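Long-range contact in intracellular exo-alpha-(1->5)-L-arabinofuranosidase (PDB 2Y2W), which cleaves terminal alpha-(1->5)-arabinofuranosyl bonds in arabinans and also acts on wheat arabinoxylan: residues R427-Y432 with E533-Q538. Residues are numbered along the deposited sequence; the frame is centred on the assembly and turned at random.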
loop_
_atom_site.group_PDB
_atom_site.type_symbol
_atom_site.label_atom_id
_atom_site.label_comp_id
_atom_site.label_asym_id
_atom_site.label_seq_id
_atom_site.Cartn_x
_atom_site.Cartn_y
_atom_site.Cartn_z
ATOM N N ARG D 427 -40.814 16.721 10.210
ATOM C CA ARG D 427 -40.134 17.456 9.149
ATOM C C ARG D 427 -39.475 18.709 9.702
ATOM O O ARG D 427 -40.097 19.472 10.443
ATOM C CB ARG D 427 -41.127 17.856 8.055
ATOM C CG ARG D 427 -41.938 16.713 7.471
ATOM C CD ARG D 427 -43.231 17.231 6.857
ATOM N NE ARG D 427 -44.117 16.146 6.441
ATOM C CZ ARG D 427 -44.965 15.507 7.246
ATOM N NH1 ARG D 427 -45.054 15.831 8.531
ATOM N NH2 ARG D 427 -45.725 14.535 6.762
ATOM N N GLN D 428 -38.214 18.914 9.338
ATOM C CA GLN D 428 -37.517 20.153 9.652
ATOM C C GLN D 428 -37.883 21.186 8.601
ATOM O O GLN D 428 -38.541 20.862 7.614
ATOM C CB GLN D 428 -36.002 19.940 9.691
ATOM C CG GLN D 428 -35.538 19.059 10.831
ATOM C CD GLN D 428 -34.328 19.621 11.547
ATOM O OE1 GLN D 428 -34.366 20.734 12.069
ATOM N NE2 GLN D 428 -33.252 18.847 11.588
ATOM N N THR D 429 -37.454 22.426 8.809
ATOM C CA THR D 429 -37.749 23.509 7.872
ATOM C C THR D 429 -37.140 23.250 6.495
ATOM O O THR D 429 -37.699 23.668 5.482
ATOM C CB THR D 429 -37.270 24.878 8.404
ATOM O OG1 THR D 429 -35.842 24.879 8.529
ATOM C CG2 THR D 429 -37.896 25.177 9.761
ATOM N N THR D 430 -36.004 22.551 6.469
ATOM C CA THR D 430 -35.284 22.239 5.231
ATOM C C THR D 430 -35.942 21.127 4.415
ATOM O O THR D 430 -35.572 20.897 3.261
ATOM C CB THR D 430 -33.821 21.835 5.513
ATOM O OG1 THR D 430 -33.799 20.760 6.460
ATOM C CG2 THR D 430 -33.030 23.010 6.067
ATOM N N PHE D 431 -36.907 20.438 5.022
ATOM C CA PHE D 431 -37.685 19.384 4.364
ATOM C C PHE D 431 -38.511 19.915 3.194
ATOM O O PHE D 431 -38.543 19.313 2.119
ATOM C CB PHE D 431 -38.610 18.716 5.390
ATOM C CG PHE D 431 -39.349 17.517 4.868
ATOM C CD1 PHE D 431 -40.537 17.666 4.156
ATOM C CD2 PHE D 431 -38.871 16.234 5.113
ATOM C CE1 PHE D 431 -41.227 16.556 3.680
ATOM C CE2 PHE D 431 -39.556 15.113 4.642
ATOM C CZ PHE D 431 -40.735 15.276 3.925
ATOM N N TYR D 432 -39.169 21.048 3.417
ATOM C CA TYR D 432 -40.181 21.576 2.501
ATOM C C TYR D 432 -39.664 22.119 1.158
ATOM O O TYR D 432 -40.318 21.918 0.136
ATOM C CB TYR D 432 -41.063 22.607 3.220
ATOM C CG TYR D 432 -41.740 22.066 4.466
ATOM C CD1 TYR D 432 -42.898 21.291 4.377
ATOM C CD2 TYR D 432 -41.220 22.325 5.736
ATOM C CE1 TYR D 432 -43.524 20.790 5.519
ATOM C CE2 TYR D 432 -41.838 21.826 6.886
ATOM C CZ TYR D 432 -42.990 21.060 6.769
ATOM O OH TYR D 432 -43.611 20.567 7.899
ATOM N N GLU D 533 -44.512 21.626 13.768
ATOM C CA GLU D 533 -45.112 22.251 12.589
ATOM C C GLU D 533 -45.279 23.769 12.724
ATOM O O GLU D 533 -46.164 24.362 12.099
ATOM C CB GLU D 533 -46.444 21.572 12.232
ATOM C CG GLU D 533 -46.318 20.084 11.908
ATOM C CD GLU D 533 -47.382 19.585 10.944
ATOM O OE1 GLU D 533 -48.586 19.828 11.190
ATOM O OE2 GLU D 533 -47.007 18.949 9.933
ATOM N N ALA D 534 -44.411 24.387 13.524
ATOM C CA ALA D 534 -44.431 25.836 13.742
ATOM C C ALA D 534 -44.000 26.626 12.505
ATOM O O ALA D 534 -44.511 27.718 12.252
ATOM C CB ALA D 534 -43.568 26.207 14.940
ATOM N N VAL D 535 -43.054 26.073 11.749
ATOM C CA VAL D 535 -42.608 26.676 10.493
ATOM C C VAL D 535 -42.986 25.770 9.319
ATOM O O VAL D 535 -42.239 24.863 8.943
ATOM C CB VAL D 535 -41.083 26.974 10.486
ATOM C CG1 VAL D 535 -40.676 27.692 9.199
ATOM C CG2 VAL D 535 -40.684 27.800 11.701
ATOM N N THR D 536 -44.165 26.019 8.761
ATOM C CA THR D 536 -44.658 25.274 7.607
ATOM C C THR D 536 -44.928 26.243 6.456
ATOM O O THR D 536 -45.180 27.426 6.699
ATOM C CB THR D 536 -45.943 24.478 7.946
ATOM O OG1 THR D 536 -46.903 25.344 8.564
ATOM C CG2 THR D 536 -45.629 23.318 8.885
ATOM N N PRO D 537 -44.855 25.757 5.199
ATOM C CA PRO D 537 -45.151 26.613 4.049
ATOM C C PRO D 537 -46.579 27.137 4.084
ATOM O O PRO D 537 -47.519 26.370 4.308
ATOM C CB PRO D 537 -44.962 25.677 2.852
ATOM C CG PRO D 537 -44.040 24.632 3.335
ATOM C CD PRO D 537 -44.387 24.425 4.775
ATOM N N GLN D 538 -46.722 28.444 3.876
ATOM C CA GLN D 538 -48.021 29.107 3.884
ATOM C C GLN D 538 -48.410 29.513 2.463
ATOM O O GLN D 538 -47.533 29.775 1.638
ATOM C CB GLN D 538 -47.991 30.337 4.803
ATOM C CG GLN D 538 -47.545 30.055 6.242
ATOM C CD GLN D 538 -48.393 29.003 6.942
ATOM O OE1 GLN D 538 -49.619 29.102 6.987
ATOM N NE2 GLN D 538 -47.736 27.991 7.498
#
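A CH-pi contact between Y432 and P537 carries this largely apolar packing, which sets the start of helix 431-440 against the loop that runs into strand 538-539. CD of P537 stands 3.6 Å from the centroid of the Y432 ring, only 17° off its normal and shifted toward the rim between CG and CD1; CG of the proline reaches back to the tyrosine CB. Chi1 of Y432 (-57°, CG anti to the carbonyl carbon) sets CG against P537 CG and CD. T536 CG2 lies 3.6 Å from the tyrosine OH. An alanine here keeps CB against P537 CG but removes ring and hydroxyl, which would probably leave P537 CD and T536 CG2 facing a gap between helix and loop. In this family 51 arabinofuranosidase, the helix comes after the eighth (beta/alpha)8-barrel strand, 402-408, and two further short strands, and leads into the C-terminal beta domain, to whose sheet strand 538-539 belongs. Deeper in, CG2 of T429 packs 3.7 Å from CB of V535, while T429 OG1 hydrogen-bonds to T381 O. Nearer the surface R427 NH1 and E533 OE2 form a long salt bridge of 3.9 Å, through charge alone, no N-H aimed at the off-plane oxygen; R427 NE pairs with E102 on helix 94-103.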